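Local structure of orotidine 5'-phosphate decarboxylase (Sulfolobus solfataricus, 4DBD) at the interface of chains A and B. The protein catalyses the decarboxylation of orotidine 5'-monophosphate to uridine 5'-monophosphate, the last step of de novo UMP synthesis, working as a homodimer of TIM-barrel subunits. Residues are numbered along the deposited sequence; one frame, centred on the assembly and turned at random. Chains: chain A/B, Orotidine 5'-phosphate decarboxylase.

Contact 1: the interface of chains A and B. Residues chain A 11, 34, 188, 191; chain B 67-68, 71.
The guanidinium of A:Arg188 lies flat on one face of the B:Tyr67 phenol ring, the two planes only 8° apart. Ring carbon CD2 of B:Tyr67 sits under the middle of the guanidinium, 3.6 Å from A:Arg188 CZ, and NH1 stands 3.9 Å from the ring centroid in a cation-pi contact. The two side chains slide past each other in opposite directions, and a bend at chi3 (-79°) turns the arginine tip along the ring. Arginine suits this place because its flat cation can cover an aromatic face; tyrosine offers that face and a hydroxyl at its tip. On the opposite face, toward the rim, comes B:Ser71 OG, which hydrogen-bonds to B:Tyr67 O, 2.9 Å away. The A:Tyr191 ring carries A:Arg188 CA over one face and B:Tyr67 OH at its edge, in plane. Tip to tip, A:Tyr191 OH and B:Tyr67 OH share a 2.8 Å hydrogen bond; either could be the donor. The slim terminal methyl CD1 of B:Ile68 reaches crosswise to the A:Asp11 carboxylate, 3.5 Å from OD2, while A:Pro34 CG meets B:Ser71 CB at 4.0 Å. This homodimer interface borders the active site, and A:Asp11, A:Arg188, B:Tyr67 and B:Ile68 are expected to bind substrate. Helix 66-73 of chain B packs here against the A:Asp11 loop, the first turn of helix 33-39 and both ends of short helix 188-191; the contact's centre lies about 10 Å from catalytic A:Asp59 and A:Lys61.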
loop_
_atom_site.group_PDB
_atom_site.type_symbol
_atom_site.label_atom_id
_atom_site.label_comp_id
_atom_site.label_asym_id
_atom_site.label_seq_id
_atom_site.Cartn_x
_atom_site.Cartn_y
_atom_site.Cartn_z
ATOM N N ASP A 11 -14.720 -1.248 4.393
ATOM C CA ASP A 11 -14.152 -0.219 3.534
ATOM C C ASP A 11 -15.128 0.951 3.387
ATOM O O ASP A 11 -14.835 1.946 2.720
ATOM C CB ASP A 11 -13.819 -0.821 2.166
ATOM C CG ASP A 11 -12.740 -1.878 2.247
ATOM O OD1 ASP A 11 -11.707 -1.627 2.917
ATOM O OD2 ASP A 11 -12.926 -2.962 1.647
ATOM N N PRO A 34 -9.672 3.040 2.790
ATOM C CA PRO A 34 -10.865 3.844 2.499
ATOM C C PRO A 34 -11.592 4.291 3.766
ATOM O O PRO A 34 -12.102 5.424 3.812
ATOM C CB PRO A 34 -11.740 2.880 1.707
ATOM C CG PRO A 34 -10.739 1.963 1.019
ATOM C CD PRO A 34 -9.659 1.766 2.041
ATOM N N ARG A 188 -18.545 -5.470 0.200
ATOM C CA ARG A 188 -19.755 -4.838 -0.338
ATOM C C ARG A 188 -21.028 -5.654 -0.136
ATOM O O ARG A 188 -22.093 -5.087 0.123
ATOM C CB ARG A 188 -19.575 -4.520 -1.831
ATOM C CG ARG A 188 -18.794 -3.235 -2.085
ATOM C CD ARG A 188 -18.377 -3.122 -3.526
ATOM N NE ARG A 188 -17.201 -3.943 -3.799
ATOM C CZ ARG A 188 -16.572 -3.969 -4.969
ATOM N NH1 ARG A 188 -17.018 -3.215 -5.966
ATOM N NH2 ARG A 188 -15.498 -4.739 -5.131
ATOM N N TYR A 191 -21.767 -4.517 3.621
ATOM C CA TYR A 191 -21.898 -3.114 4.006
ATOM C C TYR A 191 -22.729 -2.253 3.052
ATOM O O TYR A 191 -23.167 -1.157 3.434
ATOM C CB TYR A 191 -20.537 -2.470 4.366
ATOM C CG TYR A 191 -19.538 -2.293 3.237
ATOM C CD1 TYR A 191 -19.761 -1.369 2.228
ATOM C CD2 TYR A 191 -18.344 -3.022 3.211
ATOM C CE1 TYR A 191 -18.839 -1.187 1.202
ATOM C CE2 TYR A 191 -17.407 -2.844 2.183
ATOM C CZ TYR A 191 -17.667 -1.919 1.187
ATOM O OH TYR A 191 -16.765 -1.713 0.158
ATOM N N TYR B 67 -11.337 -0.826 -7.530
ATOM C CA TYR B 67 -12.356 -0.228 -6.666
ATOM C C TYR B 67 -11.744 0.363 -5.404
ATOM O O TYR B 67 -12.094 1.468 -4.992
ATOM C CB TYR B 67 -13.440 -1.258 -6.300
ATOM C CG TYR B 67 -14.290 -0.855 -5.113
ATOM C CD1 TYR B 67 -15.228 0.168 -5.216
ATOM C CD2 TYR B 67 -14.173 -1.517 -3.899
ATOM C CE1 TYR B 67 -16.021 0.534 -4.123
ATOM C CE2 TYR B 67 -14.959 -1.163 -2.803
ATOM C CZ TYR B 67 -15.880 -0.136 -2.924
ATOM O OH TYR B 67 -16.654 0.218 -1.836
ATOM N N ILE B 68 -10.814 -0.368 -4.796
ATOM C CA ILE B 68 -10.226 0.072 -3.532
ATOM C C ILE B 68 -9.250 1.217 -3.764
ATOM O O ILE B 68 -9.223 2.177 -2.999
ATOM C CB ILE B 68 -9.500 -1.081 -2.815
ATOM C CG1 ILE B 68 -10.490 -2.172 -2.376
ATOM C CG2 ILE B 68 -8.682 -0.558 -1.653
ATOM C CD1 ILE B 68 -11.507 -1.730 -1.362
ATOM N N SER B 71 -11.206 4.277 -4.280
ATOM C CA SER B 71 -11.823 4.719 -3.023
ATOM C C SER B 71 -10.816 5.461 -2.144
ATOM O O SER B 71 -11.171 6.359 -1.374
ATOM C CB SER B 71 -12.400 3.531 -2.261
ATOM O OG SER B 71 -13.491 2.966 -2.969
#

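Contact 2: the interface of chains A and B. Residues chain A 65, 88-93; chain B 116-119.
B:His116 and A:Ile88 meet through a nearly straight hydrogen bond where loop 116-119 of chain B docks on the A:Ile88-A:Gly89 loop and the start of helix 90-103 of chain A, as part of the homodimer interface. The imidazole N-H at NE2 of B:His116 points at the backbone carbonyl A:Ile88 O, 2.7 Å away, with 176° at the hydrogen. The acceptor lies almost in the ring plane and the donor in the carbonyl plane, so the bond favours one rotation of the ring. Histidine suits the place because a short side chain ending in a directional N-H can reach a carbonyl on the other subunit. With CG between its backbone N and carbonyl carbon, chi1 60°, the ring reaches across to chain A. Another bond joins backbone to backbone: B:Gly118 N donates to A:Lys91 O over 2.8 Å, on a lone pair but more bent, 133° at the hydrogen.

Van der Waals contacts fill in around the imidazole. B:Trp119 CB covers one face toward the rim. Over the opposite face comes A:Ser93 CB, 3.5 Å from B:His116 CD2, so the ring is sandwiched between its own loop and chain A; a small side chain permits this close approach. From that same side the branch methyl CG2 of A:Ile65 approaches B:His116 ND1 obliquely, at 3.9 Å. Glycine suits position 118 of chain B, where A:Lys91 CB packs on the bare B:Gly118 CA at 4.0 Å.

A:Lys91 O also lies in the imidazole plane, at its edge, 3.4 Å from the ring carbon CD2 of B:His116.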
loop_
_atom_site.group_PDB
_atom_site.type_symbol
_atom_site.label_atom_id
_atom_site.label_comp_id
_atom_site.label_asym_id
_atom_site.label_seq_id
_atom_site.Cartn_x
_atom_site.Cartn_y
_atom_site.Cartn_z
ATOM N N ILE A 65 9.636 -0.153 2.052
ATOM C CA ILE A 65 10.792 -0.555 2.828
ATOM C C ILE A 65 10.397 -0.681 4.304
ATOM O O ILE A 65 9.364 -0.142 4.737
ATOM C CB ILE A 65 11.943 0.447 2.670
ATOM C CG1 ILE A 65 11.531 1.810 3.236
ATOM C CG2 ILE A 65 12.322 0.584 1.209
ATOM C CD1 ILE A 65 12.704 2.789 3.355
ATOM N N ILE A 88 7.057 -7.587 -2.257
ATOM C CA ILE A 88 8.109 -6.626 -1.884
ATOM C C ILE A 88 9.391 -7.286 -1.384
ATOM O O ILE A 88 10.446 -6.651 -1.349
ATOM C CB ILE A 88 7.624 -5.613 -0.843
ATOM C CG1 ILE A 88 7.246 -6.314 0.455
ATOM C CG2 ILE A 88 6.432 -4.817 -1.391
ATOM C CD1 ILE A 88 6.558 -5.374 1.434
ATOM N N GLY A 89 9.295 -8.545 -0.972
ATOM C CA GLY A 89 10.483 -9.295 -0.622
ATOM C C GLY A 89 10.907 -9.139 0.823
ATOM O O GLY A 89 10.262 -8.442 1.623
ATOM N N VAL A 90 12.023 -9.776 1.164
ATOM C CA VAL A 90 12.390 -9.937 2.567
ATOM C C VAL A 90 13.402 -8.893 3.055
ATOM O O VAL A 90 13.085 -8.049 3.886
ATOM C CB VAL A 90 12.915 -11.373 2.823
ATOM C CG1 VAL A 90 13.419 -11.537 4.270
ATOM C CG2 VAL A 90 11.829 -12.401 2.488
ATOM N N LYS A 91 14.620 -8.940 2.529
ATOM C CA LYS A 91 15.699 -8.132 3.085
ATOM C C LYS A 91 15.429 -6.636 2.999
ATOM O O LYS A 91 15.284 -6.085 1.903
ATOM C CB LYS A 91 17.028 -8.473 2.400
ATOM C CG LYS A 91 17.712 -9.707 2.966
ATOM C CD LYS A 91 16.734 -10.872 3.032
ATOM C CE LYS A 91 17.395 -12.207 2.710
ATOM N NZ LYS A 91 16.386 -13.201 2.206
ATOM N N GLY A 92 15.349 -5.981 4.156
ATOM C CA GLY A 92 15.163 -4.539 4.200
ATOM C C GLY A 92 13.709 -4.127 4.022
ATOM O O GLY A 92 13.398 -2.942 3.884
ATOM N N SER A 93 12.817 -5.110 4.020
ATOM C CA SER A 93 11.384 -4.841 3.897
ATOM C C SER A 93 10.615 -5.746 4.857
ATOM O O SER A 93 10.430 -5.402 6.022
ATOM C CB SER A 93 10.934 -5.010 2.445
ATOM O OG SER A 93 9.549 -4.755 2.284
ATOM N N HIS B 116 15.584 -1.410 -1.582
ATOM C CA HIS B 116 16.038 -2.392 -0.602
ATOM C C HIS B 116 16.551 -3.656 -1.296
ATOM O O HIS B 116 16.166 -3.967 -2.430
ATOM C CB HIS B 116 14.931 -2.720 0.405
ATOM C CG HIS B 116 13.702 -3.285 -0.227
ATOM N ND1 HIS B 116 12.856 -2.527 -1.004
ATOM C CD2 HIS B 116 13.189 -4.539 -0.215
ATOM C CE1 HIS B 116 11.870 -3.290 -1.445
ATOM N NE2 HIS B 116 12.046 -4.512 -0.979
ATOM N N GLU B 117 17.435 -4.378 -0.618
ATOM C CA GLU B 117 18.056 -5.560 -1.202
ATOM C C GLU B 117 17.045 -6.646 -1.541
ATOM O O GLU B 117 17.250 -7.415 -2.485
ATOM C CB GLU B 117 19.136 -6.122 -0.270
ATOM C CG GLU B 117 20.468 -5.420 -0.384
ATOM C CD GLU B 117 21.477 -5.929 0.626
ATOM O OE1 GLU B 117 22.087 -5.090 1.318
ATOM O OE2 GLU B 117 21.660 -7.163 0.726
ATOM N N GLY B 118 15.951 -6.693 -0.780
ATOM C CA GLY B 118 14.950 -7.726 -0.936
ATOM C C GLY B 118 14.083 -7.563 -2.173
ATOM O O GLY B 118 13.346 -8.475 -2.538
ATOM N N TRP B 119 14.169 -6.407 -2.824
ATOM C CA TRP B 119 13.400 -6.196 -4.050
ATOM C C TRP B 119 13.907 -7.087 -5.171
ATOM O O TRP B 119 15.068 -6.986 -5.579
ATOM C CB TRP B 119 13.457 -4.734 -4.504
ATOM C CG TRP B 119 12.661 -4.489 -5.759
ATOM C CD1 TRP B 119 13.134 -4.431 -7.036
ATOM C CD2 TRP B 119 11.245 -4.288 -5.848
ATOM N NE1 TRP B 119 12.105 -4.195 -7.915
ATOM C CE2 TRP B 119 10.931 -4.104 -7.208
ATOM C CE3 TRP B 119 10.215 -4.239 -4.901
ATOM C CZ2 TRP B 119 9.624 -3.876 -7.651
ATOM C CZ3 TRP B 119 8.924 -3.999 -5.339
ATOM C CH2 TRP B 119 8.639 -3.825 -6.702
#

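About 28 Å separates the centres of contact 1 and contact 2, which share no residue but belong to one two-fold interface, so each recurs with the chains exchanged. A:Ile65, in contact 2, stands just ahead of helix 66-73, whose chain B copy supplies contact 1. The centre of contact 1 is about 10 Å from A:Asp59 and A:Lys61, that of contact 2 about 18 and 13 Å. In this family the second aspartate of the D-x-K-x-x-D motif (Asp59, Lys61, Asp64) reaches into the partner's active site; Asp64 directly precedes Ile65 and helix 66-73, so the interface completes both sites.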